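Local coordinates for protein kallikrein-10 (Homo sapiens, PDB 5LPE) that belongs to the kallikrein serine proteases as a zymogen-like, zinc-inhibited peptidase and has a tumor-suppressor role in breast and prostate cancer, at residues Ala30-His44 against Ser187-Leu201. Sequence-based numbering, arbitrary orientation.
Sequences AGVLVDQSWVLTAAH and SGGPLVCDETLQGIL. With ZN (zinc ion), chain F.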
loop_
_atom_site.group_PDB
_atom_site.type_symbol
_atom_site.label_atom_id
_atom_site.label_comp_id
_atom_site.label_asym_id
_atom_site.label_seq_id
_atom_site.Cartn_x
_atom_site.Cartn_y
_atom_site.Cartn_z
ATOM N N ALA A 30 -2.976 -1.645 6.150
ATOM C CA ALA A 30 -1.788 -0.820 6.087
ATOM C C ALA A 30 -2.067 0.362 5.173
ATOM O O ALA A 30 -3.119 0.455 4.536
ATOM C CB ALA A 30 -0.589 -1.638 5.608
ATOM N N GLY A 31 -1.100 1.266 5.107
ATOM C CA GLY A 31 -1.249 2.509 4.366
ATOM C C GLY A 31 0.103 3.171 4.255
ATOM O O GLY A 31 1.079 2.754 4.884
ATOM N N VAL A 32 0.165 4.206 3.437
ATOM C CA VAL A 32 1.421 4.917 3.268
ATOM C C VAL A 32 1.236 6.372 3.642
ATOM O O VAL A 32 0.196 6.976 3.380
ATOM C CB VAL A 32 1.950 4.810 1.832
ATOM C CG1 VAL A 32 3.462 4.910 1.842
ATOM C CG2 VAL A 32 1.509 3.541 1.245
ATOM N N LEU A 33 2.291 6.955 4.178
ATOM C CA LEU A 33 2.309 8.378 4.469
ATOM C C LEU A 33 2.789 9.072 3.205
ATOM O O LEU A 33 3.953 8.946 2.817
ATOM C CB LEU A 33 3.236 8.674 5.642
ATOM C CG LEU A 33 3.110 10.073 6.223
ATOM C CD1 LEU A 33 1.813 10.138 7.002
ATOM C CD2 LEU A 33 4.293 10.378 7.111
ATOM N N VAL A 34 1.876 9.754 2.530
ATOM C CA VAL A 34 2.213 10.487 1.327
ATOM C C VAL A 34 2.348 11.978 1.588
ATOM O O VAL A 34 2.733 12.730 0.675
ATOM C CB VAL A 34 1.153 10.192 0.244
ATOM C CG1 VAL A 34 1.160 8.709 -0.063
ATOM C CG2 VAL A 34 -0.245 10.576 0.738
ATOM N N ASP A 35 2.023 12.425 2.794
ATOM C CA ASP A 35 2.085 13.810 3.211
ATOM C C ASP A 35 2.039 13.803 4.728
ATOM O O ASP A 35 1.557 12.846 5.331
ATOM C CB ASP A 35 0.926 14.612 2.621
ATOM C CG ASP A 35 0.944 16.042 3.053
ATOM O OD1 ASP A 35 1.784 16.779 2.523
ATOM O OD2 ASP A 35 0.137 16.421 3.924
ATOM N N GLN A 36 2.513 14.885 5.351
ATOM C CA GLN A 36 2.529 14.901 6.810
ATOM C C GLN A 36 1.125 14.758 7.397
ATOM O O GLN A 36 0.976 14.329 8.544
ATOM C CB GLN A 36 3.195 16.175 7.318
ATOM C CG GLN A 36 2.576 17.448 6.753
ATOM C CD GLN A 36 3.189 18.697 7.334
ATOM O OE1 GLN A 36 4.327 18.685 7.797
ATOM N NE2 GLN A 36 2.445 19.785 7.306
ATOM N N SER A 37 0.095 15.187 6.672
ATOM C CA SER A 37 -1.286 15.027 7.110
ATOM C C SER A 37 -2.082 13.952 6.375
ATOM O O SER A 37 -3.273 13.805 6.661
ATOM C CB SER A 37 -2.023 16.368 7.024
ATOM O OG SER A 37 -1.744 17.126 8.184
ATOM N N TRP A 38 -1.490 13.211 5.433
ATOM C CA TRP A 38 -2.273 12.352 4.555
ATOM C C TRP A 38 -1.693 10.955 4.434
ATOM O O TRP A 38 -0.489 10.779 4.240
ATOM C CB TRP A 38 -2.382 12.942 3.163
ATOM C CG TRP A 38 -3.262 14.115 3.098
ATOM C CD1 TRP A 38 -2.892 15.415 3.196
ATOM C CD2 TRP A 38 -4.683 14.106 2.904
ATOM N NE1 TRP A 38 -3.992 16.222 3.062
ATOM C CE2 TRP A 38 -5.105 15.441 2.892
ATOM C CE3 TRP A 38 -5.636 13.090 2.724
ATOM C CZ2 TRP A 38 -6.435 15.794 2.715
ATOM C CZ3 TRP A 38 -6.951 13.441 2.559
ATOM C CH2 TRP A 38 -7.343 14.780 2.549
ATOM N N VAL A 39 -2.581 9.964 4.507
ATOM C CA VAL A 39 -2.231 8.563 4.350
ATOM C C VAL A 39 -3.072 8.002 3.216
ATOM O O VAL A 39 -4.239 8.372 3.060
ATOM C CB VAL A 39 -2.448 7.767 5.647
ATOM C CG1 VAL A 39 -2.140 6.286 5.427
ATOM C CG2 VAL A 39 -1.583 8.315 6.749
ATOM N N LEU A 40 -2.472 7.146 2.397
ATOM C CA LEU A 40 -3.182 6.537 1.292
ATOM C C LEU A 40 -3.240 5.036 1.495
ATOM O O LEU A 40 -2.252 4.408 1.892
ATOM C CB LEU A 40 -2.541 6.844 -0.054
ATOM C CG LEU A 40 -3.273 6.247 -1.269
ATOM C CD1 LEU A 40 -4.001 7.271 -2.089
ATOM C CD2 LEU A 40 -2.257 5.605 -2.140
ATOM N N THR A 41 -4.405 4.473 1.198
ATOM C CA THR A 41 -4.665 3.062 1.388
ATOM C C THR A 41 -5.764 2.638 0.420
ATOM O O THR A 41 -6.313 3.452 -0.327
ATOM C CB THR A 41 -5.047 2.784 2.847
ATOM O OG1 THR A 41 -5.276 1.382 3.030
ATOM C CG2 THR A 41 -6.291 3.564 3.237
ATOM N N ALA A 42 -6.092 1.351 0.454
ATOM C CA ALA A 42 -7.137 0.826 -0.408
ATOM C C ALA A 42 -8.499 1.285 0.085
ATOM O O ALA A 42 -8.766 1.296 1.287
ATOM C CB ALA A 42 -7.067 -0.698 -0.450
ATOM N N ALA A 43 -9.367 1.666 -0.856
ATOM C CA ALA A 43 -10.730 2.045 -0.496
ATOM C C ALA A 43 -11.462 0.937 0.259
ATOM O O ALA A 43 -12.260 1.234 1.157
ATOM C CB ALA A 43 -11.516 2.440 -1.742
ATOM N N HIS A 44 -11.194 -0.343 -0.055
ATOM C CA HIS A 44 -11.937 -1.421 0.604
ATOM C C HIS A 44 -11.687 -1.464 2.099
ATOM O O HIS A 44 -12.337 -2.254 2.793
ATOM C CB HIS A 44 -11.612 -2.798 0.004
ATOM C CG HIS A 44 -10.269 -3.341 0.395
ATOM N ND1 HIS A 44 -9.277 -3.599 -0.528
ATOM C CD2 HIS A 44 -9.759 -3.685 1.602
ATOM C CE1 HIS A 44 -8.211 -4.065 0.097
ATOM N NE2 HIS A 44 -8.475 -4.124 1.391
ATOM N N SER A 187 -2.736 -5.109 3.800
ATOM C CA SER A 187 -3.853 -4.775 2.922
ATOM C C SER A 187 -3.739 -3.305 2.982
ATOM O O SER A 187 -3.746 -2.766 4.036
ATOM C CB SER A 187 -5.167 -5.270 3.505
ATOM O OG SER A 187 -6.281 -4.937 2.721
ATOM N N GLY A 188 -3.564 -2.659 1.864
ATOM C CA GLY A 188 -3.363 -1.242 1.833
ATOM C C GLY A 188 -1.895 -0.923 1.812
ATOM O O GLY A 188 -1.538 0.172 1.617
ATOM N N GLY A 189 -1.072 -1.931 2.020
ATOM C CA GLY A 189 0.358 -1.826 2.053
ATOM C C GLY A 189 0.971 -1.309 0.802
ATOM O O GLY A 189 0.419 -1.485 -0.236
ATOM N N PRO A 190 2.118 -0.647 0.918
ATOM C CA PRO A 190 2.762 -0.089 -0.284
ATOM C C PRO A 190 3.617 -1.080 -1.067
ATOM O O PRO A 190 4.242 -1.981 -0.517
ATOM C CB PRO A 190 3.636 1.037 0.284
ATOM C CG PRO A 190 3.905 0.660 1.710
ATOM C CD PRO A 190 2.783 -0.221 2.174
ATOM N N LEU A 191 3.682 -0.863 -2.371
ATOM C CA LEU A 191 4.725 -1.431 -3.223
ATOM C C LEU A 191 5.676 -0.294 -3.592
ATOM O O LEU A 191 5.280 0.666 -4.263
ATOM C CB LEU A 191 4.135 -2.092 -4.469
ATOM C CG LEU A 191 5.108 -2.727 -5.474
ATOM C CD1 LEU A 191 4.567 -4.002 -6.024
ATOM C CD2 LEU A 191 5.325 -1.791 -6.613
ATOM N N VAL A 192 6.919 -0.392 -3.147
ATOM C CA VAL A 192 7.932 0.623 -3.399
ATOM C C VAL A 192 8.856 0.130 -4.511
ATOM O O VAL A 192 9.254 -1.038 -4.513
ATOM C CB VAL A 192 8.712 0.938 -2.107
ATOM C CG1 VAL A 192 9.687 2.095 -2.305
ATOM C CG2 VAL A 192 7.743 1.227 -0.947
ATOM N N CYS A 193 9.175 1.007 -5.471
ATOM C CA CYS A 193 10.204 0.751 -6.481
ATOM C C CYS A 193 11.157 1.933 -6.517
ATOM O O CYS A 193 10.747 3.048 -6.848
ATOM C CB CYS A 193 9.616 0.547 -7.879
ATOM S SG CYS A 193 8.184 -0.517 -8.000
ATOM N N ASP A 194 12.432 1.680 -6.228
ATOM C CA ASP A 194 13.456 2.731 -6.170
ATOM C C ASP A 194 13.007 3.890 -5.272
ATOM O O ASP A 194 13.094 5.072 -5.639
ATOM C CB ASP A 194 13.817 3.224 -7.579
ATOM C CG ASP A 194 15.316 3.497 -7.739
ATOM O OD1 ASP A 194 15.980 3.686 -6.697
ATOM O OD2 ASP A 194 15.828 3.551 -8.893
ATOM N N GLU A 195 12.550 3.537 -4.061
ATOM C CA GLU A 195 12.085 4.519 -3.067
ATOM C C GLU A 195 11.030 5.476 -3.630
ATOM O O GLU A 195 10.983 6.663 -3.287
ATOM C CB GLU A 195 13.266 5.278 -2.468
ATOM C CG GLU A 195 14.030 4.450 -1.441
ATOM C CD GLU A 195 14.059 5.147 -0.122
ATOM O OE1 GLU A 195 14.800 4.708 0.778
ATOM O OE2 GLU A 195 13.329 6.148 0.015
ATOM N N THR A 196 10.198 4.932 -4.514
ATOM C CA THR A 196 8.950 5.512 -4.995
ATOM C C THR A 196 7.794 4.565 -4.659
ATOM O O THR A 196 7.982 3.358 -4.487
ATOM C CB THR A 196 8.993 5.764 -6.523
ATOM O OG1 THR A 196 10.058 4.999 -7.092
ATOM C CG2 THR A 196 9.202 7.239 -6.876
ATOM N N LEU A 197 6.589 5.131 -4.592
ATOM C CA LEU A 197 5.370 4.385 -4.322
ATOM C C LEU A 197 4.721 4.105 -5.665
ATOM O O LEU A 197 4.171 5.011 -6.288
ATOM C CB LEU A 197 4.431 5.208 -3.450
ATOM C CG LEU A 197 3.070 4.628 -3.122
ATOM C CD1 LEU A 197 3.201 3.654 -1.956
ATOM C CD2 LEU A 197 2.191 5.781 -2.787
ATOM N N GLN A 198 4.802 2.868 -6.131
ATOM C CA GLN A 198 4.126 2.553 -7.371
ATOM C C GLN A 198 2.760 1.884 -7.190
ATOM O O GLN A 198 1.966 1.881 -8.138
ATOM C CB GLN A 198 5.056 1.696 -8.244
ATOM C CG GLN A 198 6.301 2.462 -8.754
ATOM C CD GLN A 198 5.968 3.497 -9.822
ATOM O OE1 GLN A 198 4.899 3.459 -10.432
ATOM N NE2 GLN A 198 6.873 4.427 -10.044
ATOM N N GLY A 199 2.414 1.387 -6.001
ATOM C CA GLY A 199 1.177 0.639 -5.888
ATOM C C GLY A 199 0.661 0.499 -4.476
ATOM O O GLY A 199 1.433 0.443 -3.516
ATOM N N ILE A 200 -0.657 0.371 -4.360
ATOM C CA ILE A 200 -1.324 -0.011 -3.118
ATOM C C ILE A 200 -2.020 -1.351 -3.333
ATOM O O ILE A 200 -2.748 -1.526 -4.311
ATOM C CB ILE A 200 -2.326 1.064 -2.660
ATOM C CG1 ILE A 200 -1.583 2.369 -2.349
ATOM C CG2 ILE A 200 -3.118 0.562 -1.454
ATOM C CD1 ILE A 200 -0.842 2.340 -1.064
ATOM N N LEU A 201 -1.784 -2.292 -2.421
ATOM C CA LEU A 201 -2.278 -3.657 -2.567
ATOM C C LEU A 201 -3.798 -3.697 -2.584
ATOM O O LEU A 201 -4.451 -3.240 -1.645
ATOM C CB LEU A 201 -1.740 -4.512 -1.426
ATOM C CG LEU A 201 -2.130 -5.974 -1.388
ATOM C CD1 LEU A 201 -1.757 -6.675 -2.679
ATOM C CD2 LEU A 201 -1.425 -6.576 -0.212
HETATM ZN ZN ZN F . -9.996 -3.805 -2.485
#
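His44 reaches across to Ser187 at the zinc-bound active site. Its CB only lies near the zinc, at 3.1 Å; the metal is bound further out, by ND1. With CG turned between the backbone N and the carbonyl carbon (chi1 75°), the ring is placed where its far edge meets Ser187. ND1 binds the zinc ion at 2.1 Å, and Asp92 and Asp95 bind the same metal. CE1 lies between the two nitrogens and passes near Ser187 OG. CD2 is farther from that oxygen, with 3.9 Å between CD2 and Ser187 OG. NE2 donates a hydrogen bond to Ser187 OG at 2.7 Å, with an N-H...O angle of 154°. OG lies almost exactly in the imidazole plane, at the ring edge. The CB of Ala42 covers part of one ring face near the rim. The ring is therefore held through both nitrogens, by the metal on one and the serine on the other.

Behind Ser187 the backbones meet. Ala30 N donates to Ser187 O. Ala30 O receives the hydroxyl of Thr41 at 2.8 Å, and Gly188 CA makes a CA-H...O contact with the same oxygen. Gly188 CA also packs against Thr41 OG1.

Deeper in, the contact is apolar. Val32 CG2 touches Pro190 CB at 3.4 Å and also packs on Leu197 CD1 and Ile200 CD1. Leu40 CD2 meets Ile200 CG1, while Ile200 CG2 lies over the backbone around Ala42 N. Val34 CG1 reaches Leu197 CD2 more loosely, at 4.1 Å.

Strands 38-41 and 196-201 run at 69° to each other and belong to different six-stranded barrels. This is the interface of the two beta-barrels of the chymotrypsin-like fold, with the His-Asp-Ser catalytic triad, assigned by similarity, at the cleft between them.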